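Local coordinates for protein beta-Lactamase/D-Alanine Carboxypeptidase (Pseudomonas syringae pv. tomato, PDB 5EVI) that probably hydrolyses beta-lactam antibiotics to substituted beta-amino acids, as a class C beta-lactamase, at residues Gln43-Tyr47 and Pro57-Asp61; Thr79-Asn84 and Pro251-Ala255; Leu186-Thr191 and Asp234-Phe238; Phe238-Asn242 and Leu256-Arg260. One frame throughout, in Å; residues are numbered along the deposited sequence.

Contact 1: Gln43-Tyr47 and Pro57-Asp61; sequences QFYNY and PVSSD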
loop_
_atom_site.group_PDB
_atom_site.type_symbol
_atom_site.label_atom_id
_atom_site.label_comp_id
_atom_site.label_asym_id
_atom_site.label_seq_id
_atom_site.Cartn_x
_atom_site.Cartn_y
_atom_site.Cartn_z
ATOM N N GLN D 43 5.773 -6.081 -19.120
ATOM C CA GLN D 43 6.128 -5.003 -20.035
ATOM C C GLN D 43 6.404 -3.756 -19.202
ATOM O O GLN D 43 5.737 -3.518 -18.186
ATOM C CB GLN D 43 4.996 -4.735 -21.030
ATOM C CG GLN D 43 4.587 -5.932 -21.887
ATOM C CD GLN D 43 5.564 -6.238 -23.019
ATOM O OE1 GLN D 43 6.750 -6.473 -22.796
ATOM N NE2 GLN D 43 5.056 -6.250 -24.247
ATOM N N PHE D 44 7.381 -2.963 -19.637
ATOM C CA PHE D 44 7.779 -1.747 -18.920
ATOM C C PHE D 44 7.771 -0.525 -19.825
ATOM O O PHE D 44 8.147 -0.608 -20.998
ATOM C CB PHE D 44 9.159 -1.919 -18.305
ATOM C CG PHE D 44 9.215 -2.980 -17.248
ATOM C CD1 PHE D 44 8.828 -2.693 -15.939
ATOM C CD2 PHE D 44 9.636 -4.273 -17.558
ATOM C CE1 PHE D 44 8.876 -3.670 -14.959
ATOM C CE2 PHE D 44 9.684 -5.253 -16.579
ATOM C CZ PHE D 44 9.306 -4.951 -15.276
ATOM N N TYR D 45 7.333 0.597 -19.261
ATOM C CA TYR D 45 7.199 1.863 -19.963
ATOM C C TYR D 45 7.704 2.961 -19.051
ATOM O O TYR D 45 7.138 3.185 -17.984
ATOM C CB TYR D 45 5.735 2.126 -20.309
ATOM C CG TYR D 45 5.133 1.021 -21.109
ATOM C CD1 TYR D 45 5.336 0.954 -22.478
ATOM C CD2 TYR D 45 4.398 0.009 -20.497
ATOM C CE1 TYR D 45 4.813 -0.078 -23.223
ATOM C CE2 TYR D 45 3.857 -1.025 -21.242
ATOM C CZ TYR D 45 4.065 -1.062 -22.607
ATOM O OH TYR D 45 3.533 -2.086 -23.352
ATOM N N ASN D 46 8.776 3.622 -19.468
ATOM C CA ASN D 46 9.394 4.675 -18.684
ATOM C C ASN D 46 9.483 5.956 -19.506
ATOM O O ASN D 46 9.782 5.913 -20.704
ATOM C CB ASN D 46 10.765 4.223 -18.200
ATOM C CG ASN D 46 10.688 3.004 -17.287
ATOM O OD1 ASN D 46 10.215 3.103 -16.163
ATOM N ND2 ASN D 46 11.158 1.852 -17.766
ATOM N N TYR D 47 9.193 7.085 -18.855
ATOM C CA TYR D 47 9.157 8.401 -19.493
ATOM C C TYR D 47 9.754 9.451 -18.562
ATOM O O TYR D 47 9.589 9.373 -17.337
ATOM C CB TYR D 47 7.711 8.768 -19.830
ATOM C CG TYR D 47 6.998 7.667 -20.583
ATOM C CD1 TYR D 47 7.298 7.409 -21.920
ATOM C CD2 TYR D 47 6.066 6.844 -19.947
ATOM C CE1 TYR D 47 6.666 6.380 -22.613
ATOM C CE2 TYR D 47 5.433 5.818 -20.630
ATOM C CZ TYR D 47 5.731 5.596 -21.964
ATOM O OH TYR D 47 5.108 4.574 -22.636
ATOM N N PRO D 57 17.595 9.516 -16.877
ATOM C CA PRO D 57 16.280 9.013 -17.316
ATOM C C PRO D 57 15.625 8.039 -16.337
ATOM O O PRO D 57 16.306 7.268 -15.651
ATOM C CB PRO D 57 16.606 8.289 -18.618
ATOM C CG PRO D 57 17.997 7.795 -18.397
ATOM C CD PRO D 57 18.679 8.947 -17.702
ATOM N N VAL D 58 14.298 8.050 -16.314
ATOM C CA VAL D 58 13.560 7.105 -15.505
ATOM C C VAL D 58 13.766 5.716 -16.140
ATOM O O VAL D 58 13.641 5.549 -17.365
ATOM C CB VAL D 58 12.059 7.471 -15.403
ATOM C CG1 VAL D 58 11.274 6.381 -14.701
ATOM C CG2 VAL D 58 11.878 8.795 -14.665
ATOM N N SER D 59 14.114 4.749 -15.299
ATOM C CA SER D 59 14.162 3.329 -15.683
ATOM C C SER D 59 13.213 2.494 -14.829
ATOM O O SER D 59 12.691 2.940 -13.793
ATOM C CB SER D 59 15.584 2.783 -15.498
ATOM O OG SER D 59 15.867 2.585 -14.118
ATOM N N SER D 60 13.055 1.241 -15.222
ATOM C CA SER D 60 12.360 0.260 -14.383
ATOM C C SER D 60 13.100 -0.075 -13.066
ATOM O O SER D 60 12.593 -0.861 -12.272
ATOM C CB SER D 60 12.117 -1.012 -15.188
ATOM O OG SER D 60 11.292 -0.709 -16.299
ATOM N N ASP D 61 14.305 0.476 -12.862
ATOM C CA ASP D 61 15.070 0.315 -11.610
ATOM C C ASP D 61 15.179 1.579 -10.765
ATOM O O ASP D 61 15.692 1.538 -9.653
ATOM C CB ASP D 61 16.465 -0.193 -11.952
ATOM C CG ASP D 61 16.417 -1.439 -12.817
ATOM O OD1 ASP D 61 15.651 -2.370 -12.457
ATOM O OD2 ASP D 61 17.107 -1.472 -13.864
#
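N46 and S60 meet through one straight hydrogen bond at the edge strand of the large antiparallel sheet of the class C beta-lactamase fold. Segment 43-47 belongs to strand 43-48, the outermost strand at this end of the sheet. Segment 57-61 is a loop that returns beside it, nearly antiparallel, at 174° between the touching parts. N46 ND2 donates to S60 OG at 3.0 Å. The N-H...O angle is 171°, and OG lies almost exactly in the amide plane, so the amide points straight at the hydroxyl. The other end of that amide, OD1, takes a hydrogen bond from the neighbouring strand 31-38, at S33 OG. Both ends of the amide are therefore used, which fixes its rotation. N46 CB also rests 3.3 Å from the V58 carbonyl O.

F44 packs next to this pair. Its CB lies 3.2 Å from S60 OG. CG sits beside the backbone N (chi1 -64°), which turns the ring to S60 as well. S60 CB makes an off-centre CH-pi contact, 4.2 Å from the F44 ring centroid. R233 of helix 232-243 adds a cation-pi contact to the same ring. On the far side of the strand, Y45 and Y47 turn away and pack on helix 9-20.

Further out, the loop is shaped by an ST turn, in which S59 OG accepts from D61 N at 2.9 Å. D61 OD1 forms a salt bridge with R233 NE. At the other end, V58 CG2 lies 3.6 Å from Y47 O.

Contact 2: Thr79-Asn84 and Pro251-Ala255; sequences TWAQAN and PLQRA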
loop_
_atom_site.group_PDB
_atom_site.type_symbol
_atom_site.label_atom_id
_atom_site.label_comp_id
_atom_site.label_asym_id
_atom_site.label_seq_id
_atom_site.Cartn_x
_atom_site.Cartn_y
_atom_site.Cartn_z
ATOM N N THR D 79 0.322 -10.666 8.357
ATOM C CA THR D 79 -0.281 -11.948 7.950
ATOM C C THR D 79 0.761 -13.059 7.753
ATOM O O THR D 79 0.415 -14.237 7.795
ATOM C CB THR D 79 -1.131 -11.842 6.666
ATOM O OG1 THR D 79 -0.298 -11.484 5.562
ATOM C CG2 THR D 79 -2.274 -10.835 6.844
ATOM N N TRP D 80 2.021 -12.686 7.524
ATOM C CA TRP D 80 3.113 -13.663 7.477
ATOM C C TRP D 80 3.408 -14.151 8.904
ATOM O O TRP D 80 3.638 -15.336 9.111
ATOM C CB TRP D 80 4.352 -13.057 6.820
ATOM C CG TRP D 80 5.428 -14.027 6.382
ATOM C CD1 TRP D 80 5.259 -15.288 5.890
ATOM C CD2 TRP D 80 6.835 -13.771 6.351
ATOM N NE1 TRP D 80 6.480 -15.843 5.571
ATOM C CE2 TRP D 80 7.463 -14.929 5.840
ATOM C CE3 TRP D 80 7.627 -12.673 6.708
ATOM C CZ2 TRP D 80 8.852 -15.023 5.694
ATOM C CZ3 TRP D 80 8.996 -12.761 6.559
ATOM C CH2 TRP D 80 9.601 -13.923 6.057
ATOM N N ALA D 81 3.375 -13.244 9.882
ATOM C CA ALA D 81 3.459 -13.639 11.299
ATOM C C ALA D 81 2.327 -14.607 11.682
ATOM O O ALA D 81 2.575 -15.616 12.351
ATOM C CB ALA D 81 3.449 -12.415 12.206
ATOM N N GLN D 82 1.107 -14.302 11.231
ATOM C CA GLN D 82 -0.065 -15.174 11.433
ATOM C C GLN D 82 0.088 -16.556 10.787
ATOM O O GLN D 82 -0.288 -17.569 11.383
ATOM C CB GLN D 82 -1.346 -14.521 10.889
ATOM C CG GLN D 82 -2.620 -15.287 11.237
ATOM C CD GLN D 82 -3.890 -14.538 10.884
ATOM O OE1 GLN D 82 -3.917 -13.744 9.944
ATOM N NE2 GLN D 82 -4.959 -14.803 11.628
ATOM N N ALA D 83 0.617 -16.580 9.566
ATOM C CA ALA D 83 0.894 -17.830 8.845
ATOM C C ALA D 83 1.919 -18.727 9.550
ATOM O O ALA D 83 1.872 -19.945 9.395
ATOM C CB ALA D 83 1.363 -17.526 7.430
ATOM N N ASN D 84 2.838 -18.116 10.307
ATOM C CA ASN D 84 3.827 -18.835 11.127
ATOM C C ASN D 84 3.414 -19.045 12.600
ATOM O O ASN D 84 4.256 -19.358 13.444
ATOM C CB ASN D 84 5.181 -18.112 11.047
ATOM C CG ASN D 84 5.874 -18.334 9.720
ATOM O OD1 ASN D 84 6.475 -19.385 9.498
ATOM N ND2 ASN D 84 5.795 -17.352 8.831
ATOM N N PRO D 251 3.325 -20.946 4.080
ATOM C CA PRO D 251 3.123 -19.775 4.952
ATOM C C PRO D 251 3.159 -18.430 4.225
ATOM O O PRO D 251 2.321 -17.574 4.501
ATOM C CB PRO D 251 4.269 -19.878 5.964
ATOM C CG PRO D 251 4.577 -21.338 6.029
ATOM C CD PRO D 251 4.348 -21.857 4.631
ATOM N N LEU D 252 4.109 -18.235 3.315
ATOM C CA LEU D 252 4.208 -16.943 2.606
ATOM C C LEU D 252 3.130 -16.789 1.542
ATOM O O LEU D 252 2.617 -15.687 1.344
ATOM C CB LEU D 252 5.602 -16.744 1.983
ATOM C CG LEU D 252 5.888 -15.350 1.412
ATOM C CD1 LEU D 252 5.427 -14.212 2.314
ATOM C CD2 LEU D 252 7.377 -15.217 1.129
ATOM N N GLN D 253 2.810 -17.884 0.856
ATOM C CA GLN D 253 1.607 -17.967 0.007
ATOM C C GLN D 253 0.360 -17.564 0.770
ATOM O O GLN D 253 -0.384 -16.701 0.342
ATOM C CB GLN D 253 1.404 -19.392 -0.544
ATOM C CG GLN D 253 2.351 -19.776 -1.670
ATOM C CD GLN D 253 1.877 -19.343 -3.050
ATOM O OE1 GLN D 253 2.665 -18.867 -3.871
ATOM N NE2 GLN D 253 0.577 -19.517 -3.315
ATOM N N ARG D 254 0.125 -18.205 1.905
ATOM C CA ARG D 254 -1.004 -17.839 2.767
ATOM C C ARG D 254 -0.979 -16.360 3.169
ATOM O O ARG D 254 -2.035 -15.717 3.190
ATOM C CB ARG D 254 -1.012 -18.708 4.012
ATOM C CG ARG D 254 -2.192 -18.441 4.898
ATOM C CD ARG D 254 -1.987 -18.924 6.307
ATOM N NE ARG D 254 -2.975 -18.323 7.194
ATOM C CZ ARG D 254 -3.196 -18.712 8.441
ATOM N NH1 ARG D 254 -4.121 -18.091 9.149
ATOM N NH2 ARG D 254 -2.524 -19.732 8.976
ATOM N N ALA D 255 0.215 -15.855 3.512
ATOM C CA ALA D 255 0.418 -14.430 3.882
ATOM C C ALA D 255 -0.053 -13.478 2.816
ATOM O O ALA D 255 -0.765 -12.527 3.119
ATOM C CB ALA D 255 1.873 -14.137 4.224
#
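T79 and W80 reach helix 250-258 by different first torsions. T79 holds OG1 between its backbone N and carbonyl carbon (chi1 64°), which turns the hydroxyl to A255 O. W80 swings CG away from its backbone N (chi1 -165°), which brings one indole face up to L252 CD1.

T79 OG1 donates to A255 O at 2.7 Å, tilted from the carbonyl plane. Its one proton has a second acceptor in T76 O of its own helix, so the two carbonyls share it.

L252 CD1 stands over that indole face, 3.8 Å from the centroid of the five-membered ring. P251 O lies at the edge of the indole, near its plane. A255 CB packs 3.5 Å from W80 CA and also meets W80 CB. One turn along, A83 CB sits 3.1 Å from P251 O.

R254 runs out extended and lays its guanidinium over A83 CA and Q82 O by one face. Its NE is held by a salt bridge to D258. N84 ND2 bonds back to W80 O at 3.0 Å. N84 N reaches the same carbonyl from the opposite face, so W80 O takes two donors at the last turn of the helix.

The axes of 79-83 and 251-255 approach to 8.1 Å, with N-to-C directions 138° apart. This is close helix-helix packing with alanines at the interface. It joins helix 70-83 to helix 250-258 in the class C beta-lactamase fold, with helix 174-186 beside W80 and L252.

Contact 3: Leu186-Thr191 and Asp234-Phe238; sequences LGLNST and DLIRF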
loop_
_atom_site.group_PDB
_atom_site.type_symbol
_atom_site.label_atom_id
_atom_site.label_comp_id
_atom_site.label_asym_id
_atom_site.label_seq_id
_atom_site.Cartn_x
_atom_site.Cartn_y
_atom_site.Cartn_z
ATOM N N LEU D 186 10.235 -12.559 -0.454
ATOM C CA LEU D 186 9.415 -12.280 -1.646
ATOM C C LEU D 186 10.207 -12.123 -2.949
ATOM O O LEU D 186 9.602 -12.002 -4.013
ATOM C CB LEU D 186 8.559 -11.028 -1.423
ATOM C CG LEU D 186 7.447 -11.186 -0.385
ATOM C CD1 LEU D 186 6.849 -9.835 -0.029
ATOM C CD2 LEU D 186 6.358 -12.135 -0.874
ATOM N N GLY D 187 11.536 -12.109 -2.878
ATOM C CA GLY D 187 12.367 -11.886 -4.050
ATOM C C GLY D 187 12.408 -10.434 -4.503
ATOM O O GLY D 187 12.700 -10.164 -5.666
ATOM N N LEU D 188 12.120 -9.509 -3.585
ATOM C CA LEU D 188 12.216 -8.074 -3.843
ATOM C C LEU D 188 13.558 -7.555 -3.335
ATOM O O LEU D 188 13.688 -7.204 -2.162
ATOM C CB LEU D 188 11.074 -7.330 -3.142
ATOM C CG LEU D 188 9.639 -7.750 -3.471
ATOM C CD1 LEU D 188 8.666 -6.708 -2.933
ATOM C CD2 LEU D 188 9.446 -7.942 -4.966
ATOM N N ASN D 189 14.545 -7.507 -4.228
ATOM C CA ASN D 189 15.920 -7.153 -3.869
ATOM C C ASN D 189 16.340 -5.741 -4.343
ATOM O O ASN D 189 17.524 -5.463 -4.543
ATOM C CB ASN D 189 16.872 -8.252 -4.366
ATOM C CG ASN D 189 16.571 -9.606 -3.735
ATOM O OD1 ASN D 189 16.164 -10.546 -4.420
ATOM N ND2 ASN D 189 16.746 -9.702 -2.417
ATOM N N SER D 190 15.355 -4.860 -4.517
ATOM C CA SER D 190 15.590 -3.418 -4.592
ATOM C C SER D 190 14.447 -2.603 -3.969
ATOM O O SER D 190 14.165 -1.483 -4.410
ATOM C CB SER D 190 15.826 -2.976 -6.033
ATOM O OG SER D 190 16.177 -1.599 -6.059
ATOM N N THR D 191 13.821 -3.162 -2.936
ATOM C CA THR D 191 12.773 -2.507 -2.167
ATOM C C THR D 191 13.342 -2.241 -0.777
ATOM O O THR D 191 13.884 -3.148 -0.155
ATOM C CB THR D 191 11.528 -3.408 -2.082
ATOM O OG1 THR D 191 11.065 -3.683 -3.408
ATOM C CG2 THR D 191 10.407 -2.745 -1.293
ATOM N N ASP D 234 10.477 -4.187 -9.151
ATOM C CA ASP D 234 10.238 -4.832 -7.852
ATOM C C ASP D 234 8.755 -4.865 -7.487
ATOM O O ASP D 234 8.252 -5.897 -7.049
ATOM C CB ASP D 234 11.027 -4.153 -6.723
ATOM C CG ASP D 234 12.438 -4.701 -6.583
ATOM O OD1 ASP D 234 13.138 -4.846 -7.608
ATOM O OD2 ASP D 234 12.848 -4.989 -5.438
ATOM N N LEU D 235 8.063 -3.742 -7.666
ATOM C CA LEU D 235 6.669 -3.632 -7.230
ATOM C C LEU D 235 5.709 -4.478 -8.080
ATOM O O LEU D 235 4.722 -4.985 -7.553
ATOM C CB LEU D 235 6.218 -2.164 -7.175
ATOM C CG LEU D 235 5.020 -1.832 -6.272
ATOM C CD1 LEU D 235 5.278 -2.254 -4.826
ATOM C CD2 LEU D 235 4.676 -0.346 -6.358
ATOM N N ILE D 236 5.997 -4.638 -9.374
ATOM C CA ILE D 236 5.202 -5.529 -10.239
ATOM C C ILE D 236 5.400 -7.016 -9.885
ATOM O O ILE D 236 4.504 -7.830 -10.117
ATOM C CB ILE D 236 5.461 -5.261 -11.749
ATOM C CG1 ILE D 236 4.351 -5.851 -12.639
ATOM C CG2 ILE D 236 6.817 -5.792 -12.191
ATOM C CD1 ILE D 236 2.990 -5.206 -12.476
ATOM N N ARG D 237 6.563 -7.362 -9.328
ATOM C CA ARG D 237 6.806 -8.711 -8.783
ATOM C C ARG D 237 5.934 -8.972 -7.551
ATOM O O ARG D 237 5.400 -10.072 -7.391
ATOM C CB ARG D 237 8.286 -8.899 -8.420
ATOM C CG ARG D 237 8.719 -10.346 -8.220
ATOM C CD ARG D 237 10.082 -10.427 -7.548
ATOM N NE ARG D 237 10.846 -11.606 -7.956
ATOM C CZ ARG D 237 10.744 -12.833 -7.430
ATOM N NH1 ARG D 237 9.887 -13.109 -6.442
ATOM N NH2 ARG D 237 11.512 -13.811 -7.908
ATOM N N PHE D 238 5.807 -7.963 -6.688
ATOM C CA PHE D 238 4.913 -8.033 -5.533
ATOM C C PHE D 238 3.448 -8.136 -5.963
ATOM O O PHE D 238 2.671 -8.829 -5.318
ATOM C CB PHE D 238 5.116 -6.824 -4.614
ATOM C CG PHE D 238 4.339 -6.895 -3.324
ATOM C CD1 PHE D 238 4.501 -7.972 -2.455
ATOM C CD2 PHE D 238 3.459 -5.880 -2.967
ATOM C CE1 PHE D 238 3.791 -8.038 -1.263
ATOM C CE2 PHE D 238 2.748 -5.940 -1.774
ATOM C CZ PHE D 238 2.915 -7.020 -0.920
#
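D234 OD2 is the polar atom that draws the loop onto the helix. S190 N donates to it at 2.7 Å, on the syn side and 24° out of the carboxylate plane. T191 OG1 also lies 3.0 Å from D234 OD2, but its proton may go elsewhere, since S230 OG is a hydrogen-bonding partner too. The carboxylate therefore faces S190 N and the T191 hydroxyl.

L188 sits between this polar end and the apolar end. Its CG lies beside the backbone N (chi1 -57°), and the two methyls part from there. CD2 goes to the helix backbone, 3.2 Å from D234 O, and also meets R237 CD. CD1 turns to F238 CB at 3.9 Å. L188 and R237 run alongside each other in opposite directions.

R237 reaches back over the loop. Its chain bends at the third torsion, which sets one guanidinium face over G187. NH1 comes to 2.7 Å from L186 O. Y248 OH is hydrogen-bonded to that carbonyl. L186 CD1 packs against F238 CE1 at 3.8 Å. Beyond the two segments, the F238 ring stacks with F73 of helix 70-83.

G187 has positive phi (76°) and ends helix 174-186 in a Schellman motif. The loop that follows is thus laid across helix 232-243, which packs on strand 337-343 of the large sheet through L235 and I236. The arrangement is a C-terminal helix cap followed by a loop docked on helix 232-243, in the class C beta-lactamase fold.

Contact 4: Phe238-Asn242 and Leu256-Arg260; sequences FVEAN and LSDTR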
loop_
_atom_site.group_PDB
_atom_site.type_symbol
_atom_site.label_atom_id
_atom_site.label_comp_id
_atom_site.label_asym_id
_atom_site.label_seq_id
_atom_site.Cartn_x
_atom_site.Cartn_y
_atom_site.Cartn_z
ATOM N N PHE D 238 5.807 -7.963 -6.688
ATOM C CA PHE D 238 4.913 -8.033 -5.533
ATOM C C PHE D 238 3.448 -8.136 -5.963
ATOM O O PHE D 238 2.671 -8.829 -5.318
ATOM C CB PHE D 238 5.116 -6.824 -4.614
ATOM C CG PHE D 238 4.339 -6.895 -3.324
ATOM C CD1 PHE D 238 4.501 -7.972 -2.455
ATOM C CD2 PHE D 238 3.459 -5.880 -2.967
ATOM C CE1 PHE D 238 3.791 -8.038 -1.263
ATOM C CE2 PHE D 238 2.748 -5.940 -1.774
ATOM C CZ PHE D 238 2.915 -7.020 -0.920
ATOM N N VAL D 239 3.083 -7.443 -7.043
ATOM C CA VAL D 239 1.750 -7.589 -7.657
ATOM C C VAL D 239 1.557 -9.020 -8.194
ATOM O O VAL D 239 0.492 -9.621 -8.016
ATOM C CB VAL D 239 1.515 -6.540 -8.775
ATOM C CG1 VAL D 239 0.238 -6.831 -9.564
ATOM C CG2 VAL D 239 1.449 -5.142 -8.183
ATOM N N GLU D 240 2.585 -9.559 -8.844
ATOM C CA GLU D 240 2.560 -10.951 -9.301
ATOM C C GLU D 240 2.499 -11.970 -8.149
ATOM O O GLU D 240 1.860 -13.018 -8.288
ATOM C CB GLU D 240 3.731 -11.241 -10.238
ATOM C CG GLU D 240 3.510 -10.645 -11.616
ATOM C CD GLU D 240 4.706 -10.788 -12.533
ATOM O OE1 GLU D 240 5.484 -11.760 -12.389
ATOM O OE2 GLU D 240 4.863 -9.920 -13.412
ATOM N N ALA D 241 3.139 -11.653 -7.023
ATOM C CA ALA D 241 2.991 -12.444 -5.793
ATOM C C ALA D 241 1.530 -12.487 -5.328
ATOM O O ALA D 241 1.034 -13.546 -4.948
ATOM C CB ALA D 241 3.887 -11.906 -4.680
ATOM N N ASN D 242 0.853 -11.338 -5.380
ATOM C CA ASN D 242 -0.581 -11.257 -5.046
ATOM C C ASN D 242 -1.521 -11.888 -6.083
ATOM O O ASN D 242 -2.587 -12.394 -5.724
ATOM C CB ASN D 242 -0.986 -9.806 -4.775
ATOM C CG ASN D 242 -0.555 -9.344 -3.403
ATOM O OD1 ASN D 242 -1.173 -9.713 -2.407
ATOM N ND2 ASN D 242 0.519 -8.561 -3.336
ATOM N N LEU D 256 0.347 -13.704 1.568
ATOM C CA LEU D 256 -0.105 -12.831 0.480
ATOM C C LEU D 256 -1.633 -12.877 0.312
ATOM O O LEU D 256 -2.260 -11.842 0.140
ATOM C CB LEU D 256 0.572 -13.207 -0.843
ATOM C CG LEU D 256 2.105 -13.085 -0.876
ATOM C CD1 LEU D 256 2.701 -14.102 -1.846
ATOM C CD2 LEU D 256 2.562 -11.674 -1.201
ATOM N N SER D 257 -2.214 -14.079 0.368
ATOM C CA SER D 257 -3.647 -14.276 0.129
ATOM C C SER D 257 -4.504 -13.662 1.246
ATOM O O SER D 257 -5.535 -13.010 0.980
ATOM C CB SER D 257 -3.938 -15.774 0.001
ATOM O OG SER D 257 -5.296 -15.998 -0.290
ATOM N N ASP D 258 -4.068 -13.844 2.497
ATOM C CA ASP D 258 -4.860 -13.364 3.659
ATOM C C ASP D 258 -4.984 -11.830 3.760
ATOM O O ASP D 258 -5.973 -11.322 4.318
ATOM C CB ASP D 258 -4.351 -13.958 4.991
ATOM C CG ASP D 258 -4.535 -15.493 5.078
ATOM O OD1 ASP D 258 -5.212 -16.060 4.183
ATOM O OD2 ASP D 258 -3.996 -16.131 6.033
ATOM N N THR D 259 -4.022 -11.085 3.213
ATOM C CA THR D 259 -4.162 -9.625 3.134
ATOM C C THR D 259 -5.327 -9.188 2.229
ATOM O O THR D 259 -5.855 -8.126 2.451
ATOM C CB THR D 259 -2.877 -8.883 2.692
ATOM O OG1 THR D 259 -2.527 -9.254 1.347
ATOM C CG2 THR D 259 -1.700 -9.169 3.653
ATOM N N ARG D 260 -5.719 -9.997 1.237
ATOM C CA ARG D 260 -6.871 -9.681 0.328
ATOM C C ARG D 260 -8.205 -10.289 0.774
ATOM O O ARG D 260 -9.145 -10.402 -0.004
ATOM C CB ARG D 260 -6.553 -10.040 -1.129
ATOM C CG ARG D 260 -5.258 -9.432 -1.664
ATOM C CD ARG D 260 -4.896 -9.863 -3.094
ATOM N NE ARG D 260 -5.194 -11.260 -3.419
ATOM C CZ ARG D 260 -4.379 -12.305 -3.284
ATOM N NH1 ARG D 260 -3.125 -12.184 -2.808
ATOM N NH2 ARG D 260 -4.833 -13.518 -3.620
HETATM O O HOH W 1 -1.577 -14.334 -3.714
HETATM O O HOH W 2 -0.124 -8.496 -0.025
#
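The backbones of helices 232-243 and 250-258 come nearest at N242 and L256, with CA atoms 5.8 Å apart. L256 sends its side chain toward the first helix, CG lying beside its backbone N (chi1 -61°). CD2 rests on A241 CB at 3.7 Å and touches F238 CE1 at 3.8 Å. CD1 lies 3.6 Å from A241 O.

N242 is the polar centre. Its amide stands over the F238 ring, with ND2 3.6 Å above the ring plane and over its centre. The same ND2 donates back to F238 O, from the face of that carbonyl opposite to N242 N. OD1 points the other way, to R260. NH1 of R260 meets N242 OD1 at 3.2 Å, on a lone pair and in the carbonyl plane. The amide and guanidinium planes are 89° apart, while N242 O sits over one guanidinium face. The R260 chain bends at its third torsion to reach this place.

Two waters complete the network. Water 1 donates to A241 O and accepts from R260 NH1 at 2.8 Å. Water 2 donates to N242 OD1 and to T259 OG1, which itself donates to L256 O.

N242 OD1 thus receives two donors and ND2 is used as well, which fixes the amide. In this buried helix junction the waters also satisfy A241 O and T259 OG1. The nearby guanidinium would probably polarise the side-chain C=O of N242, at OD1.

Overall arrangement
Contacts 2, 3 and 4 form one continuous cluster, while contact 1 joins it from the sheet edge. Contact 3 and contact 4 share F238 on helix 232-243, with centres about 12 Å apart. Contact 2 and contact 4 share helix 250-258, with centres about 11 Å apart, and T79 OG1 meets T259 CG2 at 3.3 Å. L186 links contact 3 to both others, touching L252 and L256. The centre of contact 1 lies about 15 Å from that of contact 3, joined by F44 CE1 and I236 CG2, but about 32 Å from that of contact 2. Helix 70-83 begins near S68 and K71, which fit the SxxK pattern of a serine beta-lactamase active site; contact 2 uses its far end.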